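Local coordinates for desmoplakin (Homo sapiens, PDB 3R6N), which probably serves as a cytolinker of the desmosome, its plakin domain, with spectrin repeats and an SH3 domain, contributing to cell-cell adhesion, at residues Asp379-Ile383 against Thr402-Leu406; Pro227-Asn231 against Met422-Asp427. Residues are numbered along the deposited sequence.

In the fold
Contacts in a chain of spectrin repeats can lie within a repeat or between repeats, and this chain offers one of each. Interaction 1 lies inside a repeat, where helix 340-384 packs against helix 399-417, with the short helix 388-391 between them in the chain. Interaction 2 lies between repeats: the loop joining helix 167-225 to helix 234-265 meets the turn that leads into helix 425-447, 191 residues further along. Interaction 1 is nested within the long chain loop that interaction 2 closes. Their centres are 22 Å apart and their nearest atoms about 11 Å, so they do not touch, but helix 425-447 serves both: it starts in interaction 2 and covers the apolar face of interaction 1.

Interaction 1. Residues Asp379-Ile383 against Thr402-Leu406; sequences DIEKI and TIADL
Leu-406 lays its CD2 methyl over two isoleucines of the facing helix, 3.5 Å from Ile-380 CD1 and 3.6 Å from Ile-383 CD1. The leucine is in the tp rotamer; Ile-383 (mt) points its CB toward the partner, whereas Ile-380 starts away from it and brings CD1 round through an mm side chain. Ile-383 CD1 also meets Ile-403 CG2 at 3.8 Å, and its CG1 lies 3.9 Å from Thr-402 CG2. Both segments are helical throughout and run roughly antiparallel, with short axes 9.8 Å apart at closest approach and crossing at -148°; the register is set by Asp-379 and Leu-406, whose CA atoms are 5.8 Å apart. This is the antiparallel pairing of the first and second long helices of a spectrin-type three-helix bundle, whose third helix, 425-447, covers the apolar side through Phe-435 on Leu-406, Ala-438 on Ile-383 and Tyr-442 on Ile-403. Polar groups border the other flank. Asp-379 (chi1 m) places OD2 3.2 Å from Asp-405 CB, while its OD1 comes within 4.4 Å of Asp-405 OD2, a like-charge approach; Asp-405 has a salt-bridge partner in Lys-401. Lys-382, in an mtpt rotamer that bends at chi3, gives a weak hydrogen bond from NZ to Thr-402 OG1 at 3.4 Å, the same hydroxyl being hydrogen-bonded to the carbonyl of Asp-398.

Interaction 2. Residues Pro227-Asn231 against Met422-Asp427; sequences PCDKN and MFGDDD
Electrostatics hold one end of this contact: Lys-230 NZ forms a hydrogen-bonded salt bridge with Asp-427 OD2 at 3.1 Å. To reach it, the lysine leaves an irregular loop with chi angles m, t, p, t. Asp-427, chi1 m, sits in the first turn of helix 425-447; its N bonds to Gly-424 O at 2.8 Å, and OD2 also accepts a weak bond of 3.4 Å from the N of Gly-424, the N-cap residue. Van der Waals contacts fill the rest. Met-422, coiled in an mmm rotamer, sets SD 3.2 Å from Cys-228 O and 3.6 Å from Cys-228 CB, with CE 3.7 Å from Asp-229 C. Lys-230 CD rests 3.3 Å from Met-422 O, the CA atoms of these two residues being 6.8 Å apart, and Lys-230 CE lies 4.3 Å from Phe-423 CE1. The charge pair thus ties the loop of one spectrin-like repeat to the first turn of a helix in another, while the flexible thioether packs beside helix 340-384, consistent with a rigid rod.

Interaction 1. Residues Asp379-Ile383 against Thr402-Leu406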
loop_
_atom_site.group_PDB
_atom_site.type_symbol
_atom_site.label_atom_id
_atom_site.label_comp_id
_atom_site.label_asym_id
_atom_site.label_seq_id
_atom_site.Cartn_x
_atom_site.Cartn_y
_atom_site.Cartn_z
ATOM N N ASP A 379 47.458 -24.928 40.489
ATOM C CA ASP A 379 47.270 -25.787 41.652
ATOM C C ASP A 379 48.203 -26.999 41.621
ATOM O O ASP A 379 48.669 -27.459 42.665
ATOM C CB ASP A 379 45.809 -26.238 41.767
ATOM C CG ASP A 379 44.962 -25.275 42.583
ATOM O OD1 ASP A 379 45.531 -24.531 43.412
ATOM O OD2 ASP A 379 43.724 -25.272 42.405
ATOM N N ILE A 380 48.472 -27.510 40.422
ATOM C CA ILE A 380 49.352 -28.665 40.263
ATOM C C ILE A 380 50.786 -28.322 40.664
ATOM O O ILE A 380 51.487 -29.142 41.253
ATOM C CB ILE A 380 49.339 -29.213 38.816
ATOM C CG1 ILE A 380 47.919 -29.601 38.390
ATOM C CG2 ILE A 380 50.268 -30.411 38.687
ATOM C CD1 ILE A 380 47.375 -30.823 39.083
ATOM N N GLU A 381 51.217 -27.107 40.347
ATOM C CA GLU A 381 52.554 -26.663 40.719
ATOM C C GLU A 381 52.664 -26.465 42.227
ATOM O O GLU A 381 53.700 -26.758 42.826
ATOM C CB GLU A 381 52.922 -25.377 39.980
ATOM C CG GLU A 381 53.126 -25.565 38.485
ATOM C CD GLU A 381 53.430 -24.262 37.770
ATOM O OE1 GLU A 381 53.299 -23.195 38.407
ATOM O OE2 GLU A 381 53.800 -24.306 36.575
ATOM N N LYS A 382 51.592 -25.971 42.838
ATOM C CA LYS A 382 51.548 -25.801 44.285
ATOM C C LYS A 382 51.702 -27.148 44.987
ATOM O O LYS A 382 52.482 -27.281 45.931
ATOM C CB LYS A 382 50.241 -25.129 44.714
ATOM C CG LYS A 382 50.103 -23.676 44.267
ATOM C CD LYS A 382 48.774 -23.069 44.717
ATOM C CE LYS A 382 48.681 -22.974 46.235
ATOM N NZ LYS A 382 47.410 -22.335 46.688
ATOM N N ILE A 383 50.957 -28.143 44.511
ATOM C CA ILE A 383 50.981 -29.482 45.098
ATOM C C ILE A 383 52.294 -30.207 44.815
ATOM O O ILE A 383 52.833 -30.899 45.677
ATOM C CB ILE A 383 49.818 -30.353 44.578
ATOM C CG1 ILE A 383 48.472 -29.774 45.015
ATOM C CG2 ILE A 383 49.960 -31.784 45.075
ATOM C CD1 ILE A 383 47.293 -30.659 44.668
ATOM N N THR A 402 44.051 -26.632 49.262
ATOM C CA THR A 402 44.654 -26.602 47.934
ATOM C C THR A 402 44.293 -27.837 47.103
ATOM O O THR A 402 44.231 -27.765 45.876
ATOM C CB THR A 402 46.186 -26.418 47.999
ATOM O OG1 THR A 402 46.485 -25.091 48.451
ATOM C CG2 THR A 402 46.811 -26.622 46.626
ATOM N N ILE A 403 44.048 -28.965 47.762
ATOM C CA ILE A 403 43.591 -30.149 47.041
ATOM C C ILE A 403 42.113 -30.026 46.699
ATOM O O ILE A 403 41.670 -30.482 45.645
ATOM C CB ILE A 403 43.862 -31.462 47.811
ATOM C CG1 ILE A 403 43.380 -31.357 49.261
ATOM C CG2 ILE A 403 45.337 -31.799 47.765
ATOM C CD1 ILE A 403 41.966 -31.867 49.485
ATOM N N ALA A 404 41.356 -29.397 47.593
ATOM C CA ALA A 404 39.944 -29.139 47.345
ATOM C C ALA A 404 39.799 -28.237 46.124
ATOM O O ALA A 404 38.926 -28.450 45.284
ATOM C CB ALA A 404 39.296 -28.503 48.565
ATOM N N ASP A 405 40.668 -27.232 46.035
ATOM C CA ASP A 405 40.702 -26.332 44.891
ATOM C C ASP A 405 40.896 -27.137 43.619
ATOM O O ASP A 405 40.099 -27.050 42.687
ATOM C CB ASP A 405 41.842 -25.317 45.027
ATOM C CG ASP A 405 41.663 -24.383 46.214
ATOM O OD1 ASP A 405 40.514 -24.215 46.679
ATOM O OD2 ASP A 405 42.676 -23.810 46.677
ATOM N N LEU A 406 41.965 -27.923 43.591
ATOM C CA LEU A 406 42.287 -28.731 42.427
ATOM C C LEU A 406 41.138 -29.658 42.057
ATOM O O LEU A 406 40.766 -29.755 40.889
ATOM C CB LEU A 406 43.553 -29.550 42.673
ATOM C CG LEU A 406 43.997 -30.396 41.478
ATOM C CD1 LEU A 406 44.293 -29.499 40.287
ATOM C CD2 LEU A 406 45.204 -31.245 41.831
#

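Interaction 2. Residues Pro227-Asn231 against Met422-Asp427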
loop_
_atom_site.group_PDB
_atom_site.type_symbol
_atom_site.label_atom_id
_atom_site.label_comp_id
_atom_site.label_asym_id
_atom_site.label_seq_id
_atom_site.Cartn_x
_atom_site.Cartn_y
_atom_site.Cartn_z
ATOM N N PRO A 227 40.741 -15.475 18.444
ATOM C CA PRO A 227 41.432 -16.732 18.155
ATOM C C PRO A 227 41.613 -17.524 19.440
ATOM O O PRO A 227 41.760 -16.930 20.508
ATOM C CB PRO A 227 42.784 -16.256 17.641
ATOM C CG PRO A 227 43.039 -15.022 18.433
ATOM C CD PRO A 227 41.689 -14.361 18.625
ATOM N N CYS A 228 41.597 -18.848 19.339
ATOM C CA CYS A 228 41.701 -19.694 20.521
ATOM C C CYS A 228 42.832 -20.707 20.399
ATOM O O CYS A 228 42.647 -21.792 19.849
ATOM C CB CYS A 228 40.375 -20.415 20.777
ATOM S SG CYS A 228 38.947 -19.321 20.949
ATOM N N ASP A 229 44.003 -20.346 20.912
ATOM C CA ASP A 229 45.131 -21.268 20.942
ATOM C C ASP A 229 45.526 -21.591 22.378
ATOM O O ASP A 229 45.301 -20.797 23.289
ATOM C CB ASP A 229 46.327 -20.704 20.172
ATOM C CG ASP A 229 46.791 -19.367 20.709
ATOM O OD1 ASP A 229 47.976 -19.261 21.095
ATOM O OD2 ASP A 229 45.971 -18.425 20.742
ATOM N N LYS A 230 46.123 -22.763 22.564
ATOM C CA LYS A 230 46.448 -23.273 23.891
ATOM C C LYS A 230 47.561 -22.496 24.585
ATOM O O LYS A 230 47.813 -22.693 25.772
ATOM C CB LYS A 230 46.848 -24.746 23.794
ATOM C CG LYS A 230 45.782 -25.638 23.183
ATOM C CD LYS A 230 46.360 -26.989 22.793
ATOM C CE LYS A 230 47.137 -27.612 23.940
ATOM N NZ LYS A 230 47.727 -28.921 23.552
ATOM N N ASN A 231 48.227 -21.616 23.848
ATOM C CA ASN A 231 49.402 -20.931 24.379
ATOM C C ASN A 231 49.148 -19.489 24.818
ATOM O O ASN A 231 50.087 -18.707 24.972
ATOM C CB ASN A 231 50.555 -20.992 23.371
ATOM C CG ASN A 231 51.001 -22.416 23.076
ATOM O OD1 ASN A 231 50.975 -22.864 21.928
ATOM N ND2 ASN A 231 51.412 -23.136 24.115
ATOM N N MET A 422 39.728 -27.508 21.899
ATOM C CA MET A 422 41.040 -27.016 22.296
ATOM C C MET A 422 41.955 -28.143 22.759
ATOM O O MET A 422 43.182 -28.029 22.701
ATOM C CB MET A 422 40.894 -25.981 23.411
ATOM C CG MET A 422 40.204 -24.706 22.974
ATOM S SD MET A 422 41.304 -23.623 22.048
ATOM C CE MET A 422 42.209 -22.855 23.392
ATOM N N PHE A 423 41.353 -29.234 23.219
ATOM C CA PHE A 423 42.120 -30.334 23.783
ATOM C C PHE A 423 41.744 -31.686 23.185
ATOM O O PHE A 423 40.635 -32.183 23.382
ATOM C CB PHE A 423 41.955 -30.366 25.304
ATOM C CG PHE A 423 42.381 -29.096 25.983
ATOM C CD1 PHE A 423 43.690 -28.923 26.400
ATOM C CD2 PHE A 423 41.473 -28.074 26.198
ATOM C CE1 PHE A 423 44.085 -27.754 27.024
ATOM C CE2 PHE A 423 41.861 -26.902 26.820
ATOM C CZ PHE A 423 43.168 -26.742 27.234
ATOM N N GLY A 424 42.684 -32.270 22.448
ATOM C CA GLY A 424 42.523 -33.614 21.926
ATOM C C GLY A 424 42.773 -34.621 23.028
ATOM O O GLY A 424 43.238 -34.259 24.109
ATOM N N ASP A 425 42.472 -35.887 22.761
ATOM C CA ASP A 425 42.591 -36.924 23.780
ATOM C C ASP A 425 44.006 -37.031 24.353
ATOM O O ASP A 425 44.184 -37.432 25.502
ATOM C CB ASP A 425 42.115 -38.273 23.239
ATOM C CG ASP A 425 40.639 -38.269 22.889
ATOM O OD1 ASP A 425 40.201 -37.356 22.157
ATOM O OD2 ASP A 425 39.913 -39.175 23.353
ATOM N N ASP A 426 45.004 -36.665 23.553
ATOM C CA ASP A 426 46.390 -36.654 24.014
ATOM C C ASP A 426 46.555 -35.760 25.235
ATOM O O ASP A 426 47.351 -36.048 26.128
ATOM C CB ASP A 426 47.324 -36.175 22.901
ATOM C CG ASP A 426 47.922 -37.317 22.106
ATOM O OD1 ASP A 426 47.849 -37.276 20.861
ATOM O OD2 ASP A 426 48.473 -38.251 22.728
ATOM N N ASP A 427 45.793 -34.672 25.262
ATOM C CA ASP A 427 45.871 -33.705 26.348
ATOM C C ASP A 427 44.955 -34.100 27.501
ATOM O O ASP A 427 45.268 -33.852 28.665
ATOM C CB ASP A 427 45.508 -32.312 25.835
ATOM C CG ASP A 427 46.206 -31.975 24.533
ATOM O OD1 ASP A 427 47.323 -32.486 24.313
ATOM O OD2 ASP A 427 45.638 -31.206 23.728
#